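Local structure of LbaCas13a H328A (C2c2) (Lachnospiraceae bacterium NK4A179, 5WLH) at residues 679-684 with 845-850; 687-692 with 1081-1086; 1092-1097 with 1341-1346. The protein binds pre-crRNA as its guide and, as a Cas13a CRISPR enzyme, probably cleaves RNA targets. All coordinates share one frame; numbering follows the deposited sequence.

Overall arrangement
All three contacts lie on the same side of the chain's centre, close to the bound RNA. Contact 3 is buried, contact 1 is partly buried and contact 2 is at the surface. Contacts 1 and 2 use two short helices that follow each other, 678-681 and 687-692, and meet where Phe682 packs on Leu690. Contacts 2 and 3 meet at the loop 1081-1086, whose Ile1083 and Asp1085 touch Lys1346. That loop leads into helix 1087-1103 of contact 3. Contact 1 is aliphatic between its segments, contact 2 sets an arginine beside a loop carbonyl, and contact 3 sets a lysine chain against two aromatic side chains. Nucleotides line contacts 1 and 3.

Contact 1: 679-684 with 845-850; sequences NKVFVR and LLLVNL. With nucleotides of chain B.
Val681 and Leu847 carry the tight part of this contact. Val681 CG2 meets Leu847 CD2 at 3.7 Å, the two branches meeting at a slant. Leu850 makes only a looser approach to the same methyl, at about a right angle, its CD1 4.2 Å from Val681 CG2. Leu847 CD2 also lies 4.0 Å from Lys680 O. Tyr728 of helix 709-732 and Pro676 close round this patch. Here the one-turn helix 678-681 packs against the long helix 843-861. Arg851 NE of that helix bonds Val681 O just where the short helix ends. Beyond the leucines, the other side of the short helix turns to RNA. Bends at chi2 and chi4 (-82° and 62°) turn Lys680 away from Leu847, and its NZ reaches G33 OP2 of chain B at 2.8 Å. The Asn679 amide lies over the base of A34 of chain B, its CG 3.3 Å from A34 C5. Its OD1 accepts a 2.5 Å bond from A34 O2'.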
loop_
_atom_site.group_PDB
_atom_site.type_symbol
_atom_site.label_atom_id
_atom_site.label_comp_id
_atom_site.label_asym_id
_atom_site.label_seq_id
_atom_site.Cartn_x
_atom_site.Cartn_y
_atom_site.Cartn_z
ATOM N N ASN A 679 -1.140 16.777 15.486
ATOM C CA ASN A 679 -2.577 16.962 15.325
ATOM C C ASN A 679 -3.393 15.825 15.909
ATOM O O ASN A 679 -4.598 16.007 16.125
ATOM C CB ASN A 679 -2.912 17.125 13.843
ATOM C CG ASN A 679 -2.115 18.219 13.203
ATOM O OD1 ASN A 679 -0.897 18.107 13.075
ATOM N ND2 ASN A 679 -2.783 19.303 12.822
ATOM N N LYS A 680 -2.790 14.656 16.130
ATOM C CA LYS A 680 -3.475 13.575 16.827
ATOM C C LYS A 680 -3.296 13.661 18.334
ATOM O O LYS A 680 -4.211 13.297 19.082
ATOM C CB LYS A 680 -2.974 12.211 16.341
ATOM C CG LYS A 680 -3.286 11.919 14.871
ATOM C CD LYS A 680 -4.699 11.417 14.656
ATOM C CE LYS A 680 -4.878 10.799 13.254
ATOM N NZ LYS A 680 -4.034 9.575 12.955
ATOM N N VAL A 681 -2.138 14.142 18.789
ATOM C CA VAL A 681 -1.920 14.335 20.221
ATOM C C VAL A 681 -2.749 15.506 20.730
ATOM O O VAL A 681 -3.353 15.437 21.806
ATOM C CB VAL A 681 -0.418 14.538 20.502
ATOM C CG1 VAL A 681 -0.181 14.829 21.984
ATOM C CG2 VAL A 681 0.369 13.295 20.097
ATOM N N PHE A 682 -2.799 16.591 19.962
ATOM C CA PHE A 682 -3.574 17.788 20.284
ATOM C C PHE A 682 -4.614 17.941 19.181
ATOM O O PHE A 682 -4.363 18.561 18.143
ATOM C CB PHE A 682 -2.673 19.009 20.407
ATOM C CG PHE A 682 -1.809 18.973 21.619
ATOM C CD1 PHE A 682 -2.272 19.466 22.832
ATOM C CD2 PHE A 682 -0.558 18.393 21.570
ATOM C CE1 PHE A 682 -1.481 19.407 23.965
ATOM C CE2 PHE A 682 0.243 18.338 22.699
ATOM C CZ PHE A 682 -0.223 18.839 23.898
ATOM N N VAL A 683 -5.784 17.341 19.402
ATOM C CA VAL A 683 -6.856 17.415 18.420
ATOM C C VAL A 683 -7.353 18.848 18.341
ATOM O O VAL A 683 -7.671 19.461 19.368
ATOM C CB VAL A 683 -7.984 16.445 18.795
ATOM C CG1 VAL A 683 -9.144 16.607 17.842
ATOM C CG2 VAL A 683 -7.468 15.017 18.793
ATOM N N ARG A 684 -7.408 19.397 17.123
ATOM C CA ARG A 684 -7.732 20.816 16.984
ATOM C C ARG A 684 -9.076 21.142 17.625
ATOM O O ARG A 684 -9.198 22.138 18.350
ATOM C CB ARG A 684 -7.731 21.232 15.517
ATOM C CG ARG A 684 -7.992 22.712 15.305
ATOM C CD ARG A 684 -7.171 23.600 16.260
ATOM N NE ARG A 684 -7.445 25.006 16.001
ATOM C CZ ARG A 684 -8.450 25.680 16.556
ATOM N NH1 ARG A 684 -9.270 25.077 17.404
ATOM N NH2 ARG A 684 -8.640 26.956 16.253
ATOM N N LEU A 845 -2.748 5.425 25.090
ATOM C CA LEU A 845 -1.778 5.630 26.153
ATOM C C LEU A 845 -0.569 6.396 25.642
ATOM O O LEU A 845 -0.004 7.229 26.357
ATOM C CB LEU A 845 -1.366 4.289 26.753
ATOM C CG LEU A 845 -2.444 3.683 27.656
ATOM C CD1 LEU A 845 -1.979 2.377 28.270
ATOM C CD2 LEU A 845 -2.828 4.681 28.730
ATOM N N LEU A 846 -0.158 6.145 24.400
ATOM C CA LEU A 846 0.955 6.914 23.863
ATOM C C LEU A 846 0.562 8.377 23.675
ATOM O O LEU A 846 1.298 9.280 24.088
ATOM C CB LEU A 846 1.433 6.295 22.552
ATOM C CG LEU A 846 2.794 6.742 22.036
ATOM C CD1 LEU A 846 3.865 6.588 23.105
ATOM C CD2 LEU A 846 3.147 5.935 20.784
ATOM N N LEU A 847 -0.598 8.627 23.049
ATOM C CA LEU A 847 -1.067 9.995 22.862
ATOM C C LEU A 847 -1.215 10.713 24.201
ATOM O O LEU A 847 -0.858 11.891 24.327
ATOM C CB LEU A 847 -2.400 10.005 22.110
ATOM C CG LEU A 847 -2.472 9.412 20.698
ATOM C CD1 LEU A 847 -3.917 9.340 20.223
ATOM C CD2 LEU A 847 -1.661 10.236 19.738
ATOM N N VAL A 848 -1.728 10.018 25.215
ATOM C CA VAL A 848 -1.918 10.653 26.516
ATOM C C VAL A 848 -0.572 11.026 27.125
ATOM O O VAL A 848 -0.372 12.156 27.589
ATOM C CB VAL A 848 -2.731 9.740 27.451
ATOM C CG1 VAL A 848 -2.650 10.250 28.880
ATOM C CG2 VAL A 848 -4.175 9.676 26.998
ATOM N N ASN A 849 0.379 10.093 27.115
ATOM C CA ASN A 849 1.660 10.366 27.748
ATOM C C ASN A 849 2.425 11.452 27.007
ATOM O O ASN A 849 3.103 12.273 27.634
ATOM C CB ASN A 849 2.489 9.094 27.837
ATOM C CG ASN A 849 2.085 8.223 29.011
ATOM O OD1 ASN A 849 2.594 8.387 30.116
ATOM N ND2 ASN A 849 1.178 7.286 28.774
ATOM N N LEU A 850 2.325 11.475 25.671
ATOM C CA LEU A 850 2.931 12.559 24.905
ATOM C C LEU A 850 2.267 13.896 25.218
ATOM O O LEU A 850 2.952 14.913 25.372
ATOM C CB LEU A 850 2.846 12.259 23.406
ATOM C CG LEU A 850 3.879 11.281 22.833
ATOM C CD1 LEU A 850 3.556 10.952 21.375
ATOM C CD2 LEU A 850 5.286 11.825 22.942
ATOM P P A B 34 4.238 14.169 11.009
ATOM O OP1 A B 34 5.642 14.517 10.652
ATOM O OP2 A B 34 3.842 13.953 12.449
ATOM O "O5'" A B 34 3.164 15.156 10.396
ATOM C "C5'" A B 34 3.346 15.735 9.111
ATOM C "C4'" A B 34 2.583 17.031 8.967
ATOM O "O4'" A B 34 1.161 16.761 8.789
ATOM C "C3'" A B 34 2.702 17.994 10.161
ATOM O "O3'" A B 34 2.841 19.327 9.687
ATOM C "C2'" A B 34 1.340 17.859 10.847
ATOM O "O2'" A B 34 0.928 18.999 11.571
ATOM C "C1'" A B 34 0.421 17.594 9.657
ATOM N N9 A B 34 -0.852 16.966 10.028
ATOM C C8 A B 34 -1.134 15.750 10.593
ATOM N N7 A B 34 -2.415 15.566 10.824
ATOM C C5 A B 34 -3.015 16.743 10.404
ATOM C C6 A B 34 -4.348 17.193 10.380
ATOM N N6 A B 34 -5.395 16.484 10.813
ATOM N N1 A B 34 -4.588 18.429 9.889
ATOM C C2 A B 34 -3.553 19.162 9.454
ATOM N N3 A B 34 -2.259 18.845 9.427
ATOM C C4 A B 34 -2.060 17.610 9.914
ATOM P P G B 33 -0.191 9.638 12.760
ATOM O OP1 G B 33 -0.191 10.298 14.096
ATOM O OP2 G B 33 -1.430 9.670 11.923
ATOM O "O5'" G B 33 0.964 10.268 11.882
ATOM C "C5'" G B 33 2.297 10.327 12.364
ATOM C "C4'" G B 33 3.227 10.752 11.261
ATOM O "O4'" G B 33 3.251 9.719 10.223
ATOM C "C3'" G B 33 2.820 12.047 10.555
ATOM O "O3'" G B 33 3.978 12.797 10.238
ATOM C "C2'" G B 33 2.209 11.540 9.255
ATOM O "O2'" G B 33 2.193 12.459 8.187
ATOM C "C1'" G B 33 3.100 10.347 8.974
ATOM N N9 G B 33 2.531 9.474 7.939
ATOM C C8 G B 33 3.155 9.129 6.758
ATOM N N7 G B 33 2.378 8.441 5.959
ATOM C C5 G B 33 1.170 8.375 6.629
ATOM C C6 G B 33 -0.041 7.760 6.245
ATOM O O6 G B 33 -0.294 7.127 5.210
ATOM N N1 G B 33 -1.015 7.912 7.212
ATOM C C2 G B 33 -0.856 8.567 8.408
ATOM N N2 G B 33 -1.925 8.596 9.212
ATOM N N3 G B 33 0.265 9.147 8.782
ATOM C C4 G B 33 1.239 9.018 7.852
ATOM P P C B 41 -9.045 14.913 14.164
ATOM O OP1 C B 41 -8.742 16.360 13.995
ATOM O OP2 C B 41 -7.982 13.974 14.572
ATOM O "O5'" C B 41 -10.242 14.669 15.196
ATOM C "C5'" C B 41 -11.313 15.600 15.328
ATOM C "C4'" C B 41 -12.631 14.923 15.648
ATOM O "O4'" C B 41 -13.168 14.305 14.449
ATOM C "C3'" C B 41 -12.601 13.785 16.659
ATOM O "O3'" C B 41 -12.588 14.229 18.006
ATOM C "C2'" C B 41 -13.865 13.012 16.315
ATOM O "O2'" C B 41 -15.001 13.676 16.844
ATOM C "C1'" C B 41 -13.902 13.151 14.793
ATOM N N1 C B 41 -13.312 11.988 14.103
ATOM C C2 C B 41 -14.053 10.806 14.060
ATOM O O2 C B 41 -15.158 10.803 14.612
ATOM N N3 C B 41 -13.547 9.720 13.427
ATOM C C4 C B 41 -12.345 9.797 12.840
ATOM N N4 C B 41 -11.862 8.711 12.215
ATOM C C5 C B 41 -11.571 10.998 12.870
ATOM C C6 C B 41 -12.089 12.061 13.503
#

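Contact 2: 687-692 with 1081-1086; sequences FPALVR and KGIFDS
A bend at chi3 (-56°) folds the Arg692 guanidinium back over its own helix and brings it to the loop 1081-1086. The group lies flat above Pro688 O, which sits 3.4 Å from its plane and over its centre. Its NH2 edge then faces Lys1081 O, nearly in plane but 3.6 Å away, too far to count as a hydrogen bond. NH1 bonds Tyr717 OH and Thr1080 O. Helix 709-732 and the loop residue just before Lys1081 thus share NH1.

Ile1083 has an unusual chi1 of -29°, well off a staggered position. With the chain extended beyond CG1, CD1 reaches Ala689 CB at 3.9 Å. This small apolar touch sits next to the arginine. Between the two points the loop turns sharply at Gly1082, whose phi is positive (74°). Its carbonyl O takes a bond from Lys685 NZ.

Across the turn, Lys1081 NZ makes a weak salt bridge with Asp1085 OD2 at 3.4 Å. Ser1086 follows as the N-cap of helix 1087-1103, with OG bonded to Glu1089 N. The bond from Ile1083 N to Lys1081 O, 2.7 Å long, closes a classic gamma turn round Gly1082, a compact corner set against helix 687-692.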
loop_
_atom_site.group_PDB
_atom_site.type_symbol
_atom_site.label_atom_id
_atom_site.label_comp_id
_atom_site.label_asym_id
_atom_site.label_seq_id
_atom_site.Cartn_x
_atom_site.Cartn_y
_atom_site.Cartn_z
ATOM N N PHE A 687 -8.697 21.618 21.275
ATOM C CA PHE A 687 -7.558 22.428 21.712
ATOM C C PHE A 687 -7.952 23.591 22.622
ATOM O O PHE A 687 -7.332 23.739 23.688
ATOM C CB PHE A 687 -6.794 22.906 20.471
ATOM C CG PHE A 687 -5.480 23.564 20.773
ATOM C CD1 PHE A 687 -4.461 22.856 21.382
ATOM C CD2 PHE A 687 -5.259 24.887 20.417
ATOM C CE1 PHE A 687 -3.252 23.459 21.649
ATOM C CE2 PHE A 687 -4.040 25.498 20.689
ATOM C CZ PHE A 687 -3.046 24.777 21.301
ATOM N N PRO A 688 -8.928 24.443 22.285
ATOM C CA PRO A 688 -9.217 25.575 23.185
ATOM C C PRO A 688 -9.587 25.126 24.584
ATOM O O PRO A 688 -9.053 25.657 25.565
ATOM C CB PRO A 688 -10.372 26.293 22.478
ATOM C CG PRO A 688 -10.169 25.945 21.014
ATOM C CD PRO A 688 -9.754 24.509 21.064
ATOM N N ALA A 689 -10.456 24.121 24.699
ATOM C CA ALA A 689 -10.789 23.586 26.015
ATOM C C ALA A 689 -9.557 23.024 26.716
ATOM O O ALA A 689 -9.422 23.140 27.942
ATOM C CB ALA A 689 -11.876 22.518 25.885
ATOM N N LEU A 690 -8.636 22.419 25.962
ATOM C CA LEU A 690 -7.483 21.802 26.606
ATOM C C LEU A 690 -6.523 22.846 27.167
ATOM O O LEU A 690 -5.987 22.667 28.264
ATOM C CB LEU A 690 -6.749 20.877 25.629
ATOM C CG LEU A 690 -5.694 19.992 26.302
ATOM C CD1 LEU A 690 -5.809 18.545 25.862
ATOM C CD2 LEU A 690 -4.304 20.518 26.034
ATOM N N VAL A 691 -6.279 23.933 26.435
ATOM C CA VAL A 691 -5.302 24.893 26.940
ATOM C C VAL A 691 -5.891 25.695 28.096
ATOM O O VAL A 691 -5.157 26.114 28.994
ATOM C CB VAL A 691 -4.782 25.809 25.818
ATOM C CG1 VAL A 691 -4.098 24.971 24.735
ATOM C CG2 VAL A 691 -5.899 26.643 25.247
ATOM N N ARG A 692 -7.210 25.894 28.108
ATOM C CA ARG A 692 -7.858 26.591 29.216
ATOM C C ARG A 692 -7.936 25.739 30.478
ATOM O O ARG A 692 -8.033 26.294 31.579
ATOM C CB ARG A 692 -9.256 27.033 28.798
ATOM C CG ARG A 692 -9.257 28.182 27.807
ATOM C CD ARG A 692 -10.643 28.753 27.655
ATOM N NE ARG A 692 -11.599 27.726 27.257
ATOM C CZ ARG A 692 -11.979 27.507 26.001
ATOM N NH1 ARG A 692 -11.486 28.246 25.016
ATOM N NH2 ARG A 692 -12.858 26.551 25.731
ATOM N N LYS A 1081 -15.596 27.526 22.075
ATOM C CA LYS A 1081 -15.894 26.547 23.112
ATOM C C LYS A 1081 -15.272 25.198 22.779
ATOM O O LYS A 1081 -14.943 24.423 23.684
ATOM C CB LYS A 1081 -17.407 26.424 23.291
ATOM C CG LYS A 1081 -17.830 25.541 24.450
ATOM C CD LYS A 1081 -19.159 25.986 25.048
ATOM C CE LYS A 1081 -20.290 25.937 24.031
ATOM N NZ LYS A 1081 -21.602 26.296 24.650
ATOM N N GLY A 1082 -15.092 24.906 21.491
ATOM C CA GLY A 1082 -14.427 23.694 21.054
ATOM C C GLY A 1082 -15.268 22.445 21.221
ATOM O O GLY A 1082 -15.519 21.716 20.256
ATOM N N ILE A 1083 -15.695 22.184 22.453
ATOM C CA ILE A 1083 -16.557 21.058 22.787
ATOM C C ILE A 1083 -17.843 21.637 23.364
ATOM O O ILE A 1083 -17.812 22.334 24.385
ATOM C CB ILE A 1083 -15.877 20.096 23.774
ATOM C CG1 ILE A 1083 -14.357 20.127 23.585
ATOM C CG2 ILE A 1083 -16.387 18.684 23.583
ATOM C CD1 ILE A 1083 -13.598 19.279 24.584
ATOM N N PHE A 1084 -18.966 21.356 22.713
ATOM C CA PHE A 1084 -20.190 22.118 22.909
ATOM C C PHE A 1084 -21.184 21.383 23.802
ATOM O O PHE A 1084 -21.035 20.201 24.118
ATOM C CB PHE A 1084 -20.826 22.444 21.553
ATOM C CG PHE A 1084 -19.838 22.933 20.535
ATOM C CD1 PHE A 1084 -19.459 24.265 20.505
ATOM C CD2 PHE A 1084 -19.269 22.057 19.624
ATOM C CE1 PHE A 1084 -18.540 24.719 19.576
ATOM C CE2 PHE A 1084 -18.350 22.504 18.693
ATOM C CZ PHE A 1084 -17.983 23.837 18.671
ATOM N N ASP A 1085 -22.215 22.122 24.214
ATOM C CA ASP A 1085 -23.286 21.588 25.048
ATOM C C ASP A 1085 -24.398 20.972 24.203
ATOM O O ASP A 1085 -24.728 19.795 24.360
ATOM C CB ASP A 1085 -23.858 22.691 25.951
ATOM C CG ASP A 1085 -22.945 23.033 27.114
ATOM O OD1 ASP A 1085 -23.185 22.524 28.231
ATOM O OD2 ASP A 1085 -21.991 23.817 26.914
ATOM N N SER A 1086 -24.974 21.752 23.297
ATOM C CA SER A 1086 -26.165 21.325 22.581
ATOM C C SER A 1086 -25.815 20.493 21.351
ATOM O O SER A 1086 -24.687 20.506 20.851
ATOM C CB SER A 1086 -27.002 22.534 22.162
ATOM O OG SER A 1086 -27.706 22.266 20.965
#

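Contact 3: 1092-1097 with 1341-1346; sequences NIKKFQ and FTYKLK. With nucleotides of chain B.
Lys1094 lays its aliphatic chain across Tyr1343 and Phe1341, at about a right angle to each. Its CD comes to the ring edge of Tyr1343, 3.4 Å from OH. Its CE meets Phe1341 CD2 obliquely at 4.1 Å. CG stands anti to the backbone N (chi1 -175°), and bends at chi2 and chi4 curl the chain. The charged end goes past the rings to Glu1098, in a salt bridge, and to Ala1354 O.

The next shell is RNA of chain B. One face of the Phe1341 ring covers C41 C1', and Phe1341 CD1 lies 3.3 Å from C41 C2. Between the two aromatics, the backbone of Thr1342 meets C41 at two points. Thr1342 N gives a 2.9 Å bond to C41 O2 (156° at the hydrogen). Thr1342 O also lies near C41 O2', at a distance so short (2.5 Å) that its exact length is doubtful. Lys1344 NZ adds a 2.8 Å bond to U42 O3'. On the helix, Phe1096 turns its ring edge to A38, with CE2 3.3 Å from A38 C5.

Strand 1349-1353 positions the aromatics, pairing with Phe1341 and Tyr1343 through backbone bonds. Strand 1336-1344 of an antiparallel sheet and the helix 1087-1103 thus both border the bound RNA.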
loop_
_atom_site.group_PDB
_atom_site.type_symbol
_atom_site.label_atom_id
_atom_site.label_comp_id
_atom_site.label_asym_id
_atom_site.label_seq_id
_atom_site.Cartn_x
_atom_site.Cartn_y
_atom_site.Cartn_z
ATOM N N ASN A 1092 -24.413 22.858 13.817
ATOM C CA ASN A 1092 -24.263 24.149 13.154
ATOM C C ASN A 1092 -22.794 24.517 12.990
ATOM O O ASN A 1092 -22.411 25.143 11.994
ATOM C CB ASN A 1092 -25.003 25.233 13.936
ATOM C CG ASN A 1092 -26.411 25.451 13.427
ATOM O OD1 ASN A 1092 -26.719 25.131 12.278
ATOM N ND2 ASN A 1092 -27.274 25.998 14.277
ATOM N N ILE A 1093 -21.966 24.162 13.969
ATOM C CA ILE A 1093 -20.534 24.385 13.837
ATOM C C ILE A 1093 -19.997 23.613 12.641
ATOM O O ILE A 1093 -19.244 24.151 11.822
ATOM C CB ILE A 1093 -19.809 24.002 15.139
ATOM C CG1 ILE A 1093 -20.060 25.068 16.206
ATOM C CG2 ILE A 1093 -18.314 23.833 14.907
ATOM C CD1 ILE A 1093 -19.318 26.366 15.942
ATOM N N LYS A 1094 -20.402 22.343 12.515
ATOM C CA LYS A 1094 -19.978 21.531 11.377
ATOM C C LYS A 1094 -20.426 22.154 10.063
ATOM O O LYS A 1094 -19.651 22.211 9.100
ATOM C CB LYS A 1094 -20.524 20.109 11.508
ATOM C CG LYS A 1094 -20.037 19.145 10.421
ATOM C CD LYS A 1094 -18.560 18.819 10.615
ATOM C CE LYS A 1094 -18.131 17.625 9.764
ATOM N NZ LYS A 1094 -18.172 17.926 8.306
ATOM N N LYS A 1095 -21.671 22.638 10.008
ATOM C CA LYS A 1095 -22.159 23.286 8.797
ATOM C C LYS A 1095 -21.356 24.540 8.482
ATOM O O LYS A 1095 -21.042 24.804 7.316
ATOM C CB LYS A 1095 -23.646 23.626 8.938
ATOM C CG LYS A 1095 -24.579 22.437 8.807
ATOM C CD LYS A 1095 -26.039 22.876 8.905
ATOM C CE LYS A 1095 -26.992 21.696 8.767
ATOM N NZ LYS A 1095 -28.362 22.128 8.349
ATOM N N PHE A 1096 -21.012 25.330 9.504
ATOM C CA PHE A 1096 -20.198 26.511 9.238
ATOM C C PHE A 1096 -18.834 26.117 8.696
ATOM O O PHE A 1096 -18.341 26.708 7.730
ATOM C CB PHE A 1096 -19.994 27.359 10.485
ATOM C CG PHE A 1096 -18.993 28.457 10.264
ATOM C CD1 PHE A 1096 -19.326 29.547 9.485
ATOM C CD2 PHE A 1096 -17.704 28.365 10.763
ATOM C CE1 PHE A 1096 -18.418 30.556 9.253
ATOM C CE2 PHE A 1096 -16.782 29.368 10.519
ATOM C CZ PHE A 1096 -17.142 30.468 9.770
ATOM N N GLN A 1097 -18.189 25.151 9.349
ATOM C CA GLN A 1097 -16.890 24.684 8.881
ATOM C C GLN A 1097 -16.970 24.247 7.425
ATOM O O GLN A 1097 -16.097 24.586 6.614
ATOM C CB GLN A 1097 -16.408 23.538 9.771
ATOM C CG GLN A 1097 -16.132 23.970 11.204
ATOM C CD GLN A 1097 -15.594 22.851 12.071
ATOM O OE1 GLN A 1097 -16.129 21.737 12.083
ATOM N NE2 GLN A 1097 -14.519 23.134 12.790
ATOM N N PHE A 1341 -18.858 11.130 12.127
ATOM C CA PHE A 1341 -17.965 11.538 13.198
ATOM C C PHE A 1341 -18.660 11.330 14.535
ATOM O O PHE A 1341 -19.874 11.524 14.651
ATOM C CB PHE A 1341 -17.563 13.004 13.050
ATOM C CG PHE A 1341 -16.472 13.244 12.037
ATOM C CD1 PHE A 1341 -15.686 12.199 11.579
ATOM C CD2 PHE A 1341 -16.229 14.525 11.562
ATOM C CE1 PHE A 1341 -14.671 12.434 10.656
ATOM C CE2 PHE A 1341 -15.224 14.766 10.642
ATOM C CZ PHE A 1341 -14.444 13.713 10.192
ATOM N N THR A 1342 -17.893 10.904 15.530
ATOM C CA THR A 1342 -18.365 10.828 16.909
ATOM C C THR A 1342 -17.939 12.114 17.610
ATOM O O THR A 1342 -16.763 12.298 17.931
ATOM C CB THR A 1342 -17.799 9.602 17.616
ATOM O OG1 THR A 1342 -18.167 8.422 16.894
ATOM C CG2 THR A 1342 -18.331 9.524 19.036
ATOM N N TYR A 1343 -18.889 13.012 17.826
ATOM C CA TYR A 1343 -18.627 14.259 18.527
ATOM C C TYR A 1343 -19.095 14.104 19.966
ATOM O O TYR A 1343 -20.278 13.835 20.214
ATOM C CB TYR A 1343 -19.332 15.435 17.851
ATOM C CG TYR A 1343 -18.667 15.914 16.577
ATOM C CD1 TYR A 1343 -17.283 16.016 16.482
ATOM C CD2 TYR A 1343 -19.421 16.257 15.462
ATOM C CE1 TYR A 1343 -16.670 16.451 15.307
ATOM C CE2 TYR A 1343 -18.814 16.698 14.286
ATOM C CZ TYR A 1343 -17.442 16.798 14.218
ATOM O OH TYR A 1343 -16.836 17.234 13.055
ATOM N N LYS A 1344 -18.166 14.242 20.906
ATOM C CA LYS A 1344 -18.520 14.252 22.317
ATOM C C LYS A 1344 -18.976 15.640 22.737
ATOM O O LYS A 1344 -18.390 16.649 22.337
ATOM C CB LYS A 1344 -17.338 13.822 23.178
ATOM C CG LYS A 1344 -16.630 12.592 22.696
ATOM C CD LYS A 1344 -15.910 11.960 23.857
ATOM C CE LYS A 1344 -15.153 10.744 23.414
ATOM N NZ LYS A 1344 -16.026 9.675 22.849
ATOM N N LEU A 1345 -20.028 15.683 23.551
ATOM C CA LEU A 1345 -20.574 16.919 24.081
ATOM C C LEU A 1345 -20.333 16.966 25.591
ATOM O O LEU A 1345 -19.456 16.263 26.115
ATOM C CB LEU A 1345 -22.060 17.006 23.722
ATOM C CG LEU A 1345 -22.454 16.869 22.250
ATOM C CD1 LEU A 1345 -23.961 16.720 22.108
ATOM C CD2 LEU A 1345 -21.958 18.063 21.442
ATOM N N LYS A 1346 -21.107 17.800 26.287
ATOM C CA LYS A 1346 -21.187 17.710 27.741
ATOM C C LYS A 1346 -22.174 16.622 28.152
ATOM O O LYS A 1346 -21.861 15.773 28.993
ATOM C CB LYS A 1346 -21.596 19.061 28.338
ATOM C CG LYS A 1346 -20.882 20.279 27.744
ATOM C CD LYS A 1346 -19.369 20.175 27.848
ATOM C CE LYS A 1346 -18.725 20.089 26.476
ATOM N NZ LYS A 1346 -17.320 19.627 26.597
ATOM P P C B 41 -9.045 14.913 14.164
ATOM O OP1 C B 41 -8.742 16.360 13.995
ATOM O OP2 C B 41 -7.982 13.974 14.572
ATOM O "O5'" C B 41 -10.242 14.669 15.196
ATOM C "C5'" C B 41 -11.313 15.600 15.328
ATOM C "C4'" C B 41 -12.631 14.923 15.648
ATOM O "O4'" C B 41 -13.168 14.305 14.449
ATOM C "C3'" C B 41 -12.601 13.785 16.659
ATOM O "O3'" C B 41 -12.588 14.229 18.006
ATOM C "C2'" C B 41 -13.865 13.012 16.315
ATOM O "O2'" C B 41 -15.001 13.676 16.844
ATOM C "C1'" C B 41 -13.902 13.151 14.793
ATOM N N1 C B 41 -13.312 11.988 14.103
ATOM C C2 C B 41 -14.053 10.806 14.060
ATOM O O2 C B 41 -15.158 10.803 14.612
ATOM N N3 C B 41 -13.547 9.720 13.427
ATOM C C4 C B 41 -12.345 9.797 12.840
ATOM N N4 C B 41 -11.862 8.711 12.215
ATOM C C5 C B 41 -11.571 10.998 12.870
ATOM C C6 C B 41 -12.089 12.061 13.503
ATOM P P A B 38 -9.059 28.904 10.112
ATOM O OP1 A B 38 -9.363 29.173 8.680
ATOM O OP2 A B 38 -9.789 29.704 11.140
ATOM O "O5'" A B 38 -9.349 27.391 10.493
ATOM C "C5'" A B 38 -8.955 26.876 11.760
ATOM C "C4'" A B 38 -10.020 25.989 12.354
ATOM O "O4'" A B 38 -11.010 26.803 13.037
ATOM C "C3'" A B 38 -10.794 25.134 11.350
ATOM O "O3'" A B 38 -11.144 23.904 11.966
ATOM C "C2'" A B 38 -12.069 25.932 11.137
ATOM O "O2'" A B 38 -13.169 25.158 10.709
ATOM C "C1'" A B 38 -12.296 26.498 12.533
ATOM N N9 A B 38 -13.123 27.704 12.571
ATOM C C8 A B 38 -12.929 28.907 11.944
ATOM N N7 A B 38 -13.875 29.781 12.191
ATOM C C5 A B 38 -14.740 29.105 13.042
ATOM C C6 A B 38 -15.942 29.477 13.669
ATOM N N6 A B 38 -16.496 30.679 13.526
ATOM N N1 A B 38 -16.560 28.564 14.447
ATOM C C2 A B 38 -16.001 27.355 14.588
ATOM N N3 A B 38 -14.878 26.887 14.048
ATOM C C4 A B 38 -14.292 27.824 13.282
ATOM P P U B 42 -11.828 13.378 19.131
ATOM O OP1 U B 42 -12.077 14.055 20.434
ATOM O OP2 U B 42 -10.439 13.122 18.689
ATOM O "O5'" U B 42 -12.575 11.975 19.156
ATOM C "C5'" U B 42 -13.873 11.833 19.715
ATOM C "C4'" U B 42 -14.385 10.437 19.480
ATOM O "O4'" U B 42 -14.431 10.189 18.048
ATOM C "C3'" U B 42 -13.500 9.318 20.019
ATOM O "O3'" U B 42 -13.695 9.054 21.402
ATOM C "C2'" U B 42 -13.851 8.147 19.111
ATOM O "O2'" U B 42 -15.086 7.565 19.493
ATOM C "C1'" U B 42 -14.052 8.856 17.775
ATOM N N1 U B 42 -12.822 8.862 16.948
ATOM C C2 U B 42 -12.493 7.691 16.283
ATOM O O2 U B 42 -13.167 6.682 16.364
ATOM N N3 U B 42 -11.354 7.736 15.518
ATOM C C4 U B 42 -10.518 8.820 15.354
ATOM O O4 U B 42 -9.524 8.720 14.635
ATOM C C5 U B 42 -10.923 9.995 16.071
ATOM C C6 U B 42 -12.032 9.977 16.821
#